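Local structure of putative isochorismatase (Streptomyces avermitilis, 3KL2) at residues I80-G85 with G130-D135; L160-V165 with V186-Q191. The protein is a putative isochorismatase that probably acts as a hydrolase of the cysteine hydrolase family. One frame throughout, in Å; residues are numbered along the deposited sequence.

Interaction 1 (I80-G85 with G130-D135); sequences ITFAEG and GKRGLD
R132 and F82 pack with their side chains sliding past each other in opposite directions. The arginine chain bends at its second torsion (chi2 -68°), which sets CD 3.6 Å from F82 CD1. In return, the far edge of the ring meets the backbone of R132, with F82 CZ 3.3 Å from R132 O and that oxygen near the ring plane. Further in, I80 rests on the other segment's backbone, its CG1 3.5 Å from K131 O, while I80 CB touches K131 CG.

Polar atoms also come close without bonding across the two segments. T81 O lies over one face of the R132 guanidinium, 2.9 Å from R132 NH1, at an angle too poor for a hydrogen bond. These are the loops that follow strands 75-78 and 126-127 of the parallel sheet of this alpha/beta fold, and they meet beyond the ends of those neighbouring strands.

The hydrogen bonds run within 130-135. R132 NH1 donates to K131 O (3.3 Å), which lies nearly in the guanidinium plane, and K131 NZ donates to L134 O from above its carbonyl plane.

Salt bridges fix the charged ends: R132 pairs with E88 and with E129 of the second subunit, and K131 with E32. A leucine in place of R132 would probably leave both E88 and that E129 without their cationic mate and T81 O without the flat group beneath it.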
# COMPACT_ATOMS: atom_id res chain seq x y z
N ILE A 80 15.53 -10.95 5.55
CA ILE A 80 15.63 -9.55 5.96
C ILE A 80 17.12 -9.23 6.08
O ILE A 80 17.88 -10.06 6.60
CB ILE A 80 14.85 -9.35 7.28
CG1 ILE A 80 14.82 -7.88 7.70
CG2 ILE A 80 15.46 -10.11 8.41
CD1 ILE A 80 14.28 -7.67 9.12
N THR A 81 17.56 -8.05 5.63
CA THR A 81 18.98 -7.66 5.72
C THR A 81 19.07 -6.17 5.95
O THR A 81 18.14 -5.47 5.56
CB THR A 81 19.71 -7.90 4.40
OG1 THR A 81 19.13 -7.04 3.42
CG2 THR A 81 19.60 -9.31 3.92
N PHE A 82 20.19 -5.66 6.50
CA PHE A 82 20.36 -4.21 6.69
C PHE A 82 21.76 -3.80 6.27
O PHE A 82 22.70 -4.47 6.59
CB PHE A 82 20.08 -3.75 8.16
CG PHE A 82 18.70 -4.16 8.66
CD1 PHE A 82 17.65 -3.26 8.66
CD2 PHE A 82 18.45 -5.47 9.03
CE1 PHE A 82 16.37 -3.64 9.05
CE2 PHE A 82 17.16 -5.86 9.45
CZ PHE A 82 16.13 -4.93 9.45
N ALA A 83 21.88 -2.71 5.52
CA ALA A 83 23.17 -2.14 5.23
C ALA A 83 23.86 -1.88 6.57
O ALA A 83 23.22 -1.45 7.52
CB ALA A 83 23.04 -0.83 4.43
N GLU A 84 25.15 -2.21 6.63
CA GLU A 84 25.96 -2.08 7.83
C GLU A 84 25.91 -0.66 8.36
O GLU A 84 26.03 0.28 7.60
CB GLU A 84 27.44 -2.44 7.51
CG GLU A 84 28.42 -2.54 8.69
CD GLU A 84 29.79 -3.04 8.19
OE1 GLU A 84 29.86 -4.22 7.75
OE2 GLU A 84 30.77 -2.24 8.20
N GLY A 85 25.79 -0.54 9.68
CA GLY A 85 25.62 0.73 10.37
C GLY A 85 24.15 1.05 10.63
O GLY A 85 23.85 1.96 11.36
N GLY A 130 14.07 -6.18 -0.54
CA GLY A 130 13.60 -5.00 0.11
C GLY A 130 13.38 -5.15 1.62
O GLY A 130 13.40 -4.13 2.32
N LYS A 131 13.15 -6.39 2.12
CA LYS A 131 12.64 -6.56 3.48
C LYS A 131 13.48 -5.84 4.53
O LYS A 131 14.64 -6.13 4.68
CB LYS A 131 12.49 -8.01 3.93
CG LYS A 131 11.59 -8.18 5.22
CD LYS A 131 11.12 -9.64 5.36
CE LYS A 131 9.97 -9.90 6.39
NZ LYS A 131 10.19 -9.26 7.74
N ARG A 132 12.84 -4.93 5.24
CA ARG A 132 13.45 -4.20 6.33
C ARG A 132 12.62 -4.16 7.61
O ARG A 132 13.11 -3.79 8.65
CB ARG A 132 13.70 -2.78 5.91
CG ARG A 132 14.80 -2.64 4.89
CD ARG A 132 16.11 -2.95 5.47
NE ARG A 132 17.18 -2.57 4.59
CZ ARG A 132 17.55 -3.24 3.49
NH1 ARG A 132 16.92 -4.36 3.12
NH2 ARG A 132 18.58 -2.77 2.79
N GLY A 133 11.34 -4.54 7.52
CA GLY A 133 10.46 -4.55 8.65
C GLY A 133 10.01 -5.96 8.82
O GLY A 133 10.70 -6.88 8.42
N LEU A 134 8.84 -6.11 9.42
CA LEU A 134 8.35 -7.42 9.81
C LEU A 134 7.37 -7.97 8.81
O LEU A 134 7.39 -9.18 8.46
CB LEU A 134 7.69 -7.33 11.18
CG LEU A 134 8.56 -6.79 12.36
CD1 LEU A 134 9.99 -7.41 12.39
CD2 LEU A 134 8.61 -5.30 12.37
N ASP A 135 6.44 -7.13 8.40
CA ASP A 135 5.48 -7.56 7.39
C ASP A 135 6.20 -7.72 6.05
O ASP A 135 6.81 -6.80 5.59
CB ASP A 135 4.38 -6.50 7.30
CG ASP A 135 3.30 -6.88 6.31
OD1 ASP A 135 3.41 -7.93 5.64
OD2 ASP A 135 2.34 -6.08 6.20

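Interaction 2 (L160-V165 with V186-Q191); sequences LTNCCV and VAATSQ
T161 N donates to A187 O over 2.8 Å, nearly straight at 167°, with the donor standing above the carbonyl plane. The same oxygen takes a CA-H...O contact from L160 CA at 3.2 Å, and two successive residues thus grip it.

Around this pair the side chains close in. T161 CB meets A188 CB at 3.8 Å, and the T161 hydroxyl, turned beside its own backbone N (chi1 -57°), touches V186 CG2 at 3.4 Å. L160 CD2 lies against A188 CA and, more loosely, T189 CG2, while V165 CG2 adds an apolar touch on V186 CG1.

The contact belongs to a beta-alpha-beta unit: 160-165 leads from strand 153-159 into helix 164-174. Across from it, 186-191 takes in the end of strand 178-187, which runs parallel to strand 153-159, and the loop beyond it.

What positions T161 is a type I turn from L160 to C163, entered through a cis peptide before L160. L160 O accepts from C163 N and V165 N, which come from opposite faces of its plane, and the turn is thereby tied to the start of the helix.

Farther out, helix 191-205 supplies H194 to the T161 hydroxyl and E193 to N162 ND2. N162 also bonds D201 of the third subunit, and S190 caps the start of helix 191-205 through E193 N.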
# COMPACT_ATOMS: atom_id res chain seq x y z
N LEU A 160 9.21 -14.76 12.64
CA LEU A 160 8.76 -15.43 13.84
C LEU A 160 7.26 -15.62 13.79
O LEU A 160 6.54 -14.70 13.40
CB LEU A 160 9.04 -14.58 15.06
CG LEU A 160 10.51 -14.35 15.37
CD1 LEU A 160 10.68 -13.09 16.23
CD2 LEU A 160 11.10 -15.59 16.00
N THR A 161 6.81 -16.78 14.28
CA THR A 161 5.39 -17.11 14.38
C THR A 161 4.48 -15.93 14.72
O THR A 161 3.51 -15.73 14.02
CB THR A 161 5.15 -18.09 15.48
OG1 THR A 161 5.93 -19.26 15.24
CG2 THR A 161 3.66 -18.44 15.55
N ASN A 162 4.76 -15.20 15.80
CA ASN A 162 3.86 -14.11 16.22
C ASN A 162 4.30 -12.73 15.76
O ASN A 162 3.65 -11.75 16.09
CB ASN A 162 3.60 -14.10 17.74
CG ASN A 162 4.87 -14.01 18.55
OD1 ASN A 162 5.87 -14.64 18.22
ND2 ASN A 162 4.85 -13.19 19.57
N CYS A 163 5.38 -12.65 14.99
CA CYS A 163 5.87 -11.39 14.54
C CYS A 163 5.71 -11.27 13.01
O CYS A 163 4.60 -11.08 12.53
CB CYS A 163 7.30 -11.19 15.02
SG CYS A 163 7.84 -9.48 14.85
N CYS A 164 6.80 -11.47 12.28
CA CYS A 164 6.85 -11.39 10.82
C CYS A 164 5.91 -12.38 10.12
O CYS A 164 5.32 -12.04 9.10
CB CYS A 164 8.30 -11.64 10.36
SG CYS A 164 9.57 -10.76 11.38
N VAL A 165 5.75 -13.59 10.65
CA VAL A 165 4.85 -14.53 10.02
C VAL A 165 3.42 -14.04 10.20
O VAL A 165 2.64 -13.94 9.25
CB VAL A 165 4.99 -15.99 10.54
CG1 VAL A 165 3.84 -16.81 10.04
CG2 VAL A 165 6.33 -16.61 10.11
N VAL A 186 6.90 -23.09 11.43
CA VAL A 186 7.16 -21.77 11.95
C VAL A 186 7.72 -21.88 13.37
O VAL A 186 7.54 -22.92 14.00
CB VAL A 186 5.89 -20.89 11.94
CG1 VAL A 186 5.40 -20.69 10.49
CG2 VAL A 186 4.84 -21.47 12.83
N ALA A 187 8.38 -20.83 13.85
CA ALA A 187 8.94 -20.81 15.19
C ALA A 187 8.97 -19.39 15.76
O ALA A 187 8.93 -18.41 15.02
CB ALA A 187 10.37 -21.45 15.23
N ALA A 188 9.03 -19.33 17.09
CA ALA A 188 9.02 -18.10 17.82
C ALA A 188 10.02 -18.19 18.95
O ALA A 188 10.70 -19.19 19.11
CB ALA A 188 7.65 -17.86 18.38
N THR A 189 10.08 -17.12 19.74
CA THR A 189 11.01 -17.06 20.83
C THR A 189 10.44 -17.73 22.09
O THR A 189 11.12 -17.83 23.09
CB THR A 189 11.40 -15.58 21.11
OG1 THR A 189 10.22 -14.81 21.37
CG2 THR A 189 12.13 -14.97 19.93
N SER A 190 9.18 -18.15 22.05
CA SER A 190 8.56 -18.79 23.19
C SER A 190 7.51 -19.75 22.69
O SER A 190 6.78 -19.44 21.77
CB SER A 190 7.93 -17.75 24.14
OG SER A 190 6.64 -18.16 24.61
N GLN A 191 7.46 -20.92 23.30
CA GLN A 191 6.46 -21.93 22.97
C GLN A 191 5.08 -21.36 23.24
O GLN A 191 4.15 -21.57 22.44
CB GLN A 191 6.68 -23.22 23.81
CG GLN A 191 5.85 -24.42 23.35
CD GLN A 191 6.32 -25.01 22.01
OE1 GLN A 191 5.51 -25.49 21.19
NE2 GLN A 191 7.63 -24.94 21.78

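Although their centres lie 18 Å apart, interactions 1 and 2 adjoin where 130-135 faces the start of helix 164-174. L134 O is 3.2 Å from C164 CB, and L134 CG packs on C163 SG at 3.7 Å. Most telling is K131 NZ, 4.0 Å from C164 SG and salt-bridged to E32: this grouping resembles the Asp-Lys-Cys triad of cysteine hydrolases, with a glutamate in the aspartate's position, and is consistent with an active site at the junction. Interaction 1 would then hold the loop bearing the lysine, and interaction 2 the turn leading to the cysteine. Both also reach the third subunit.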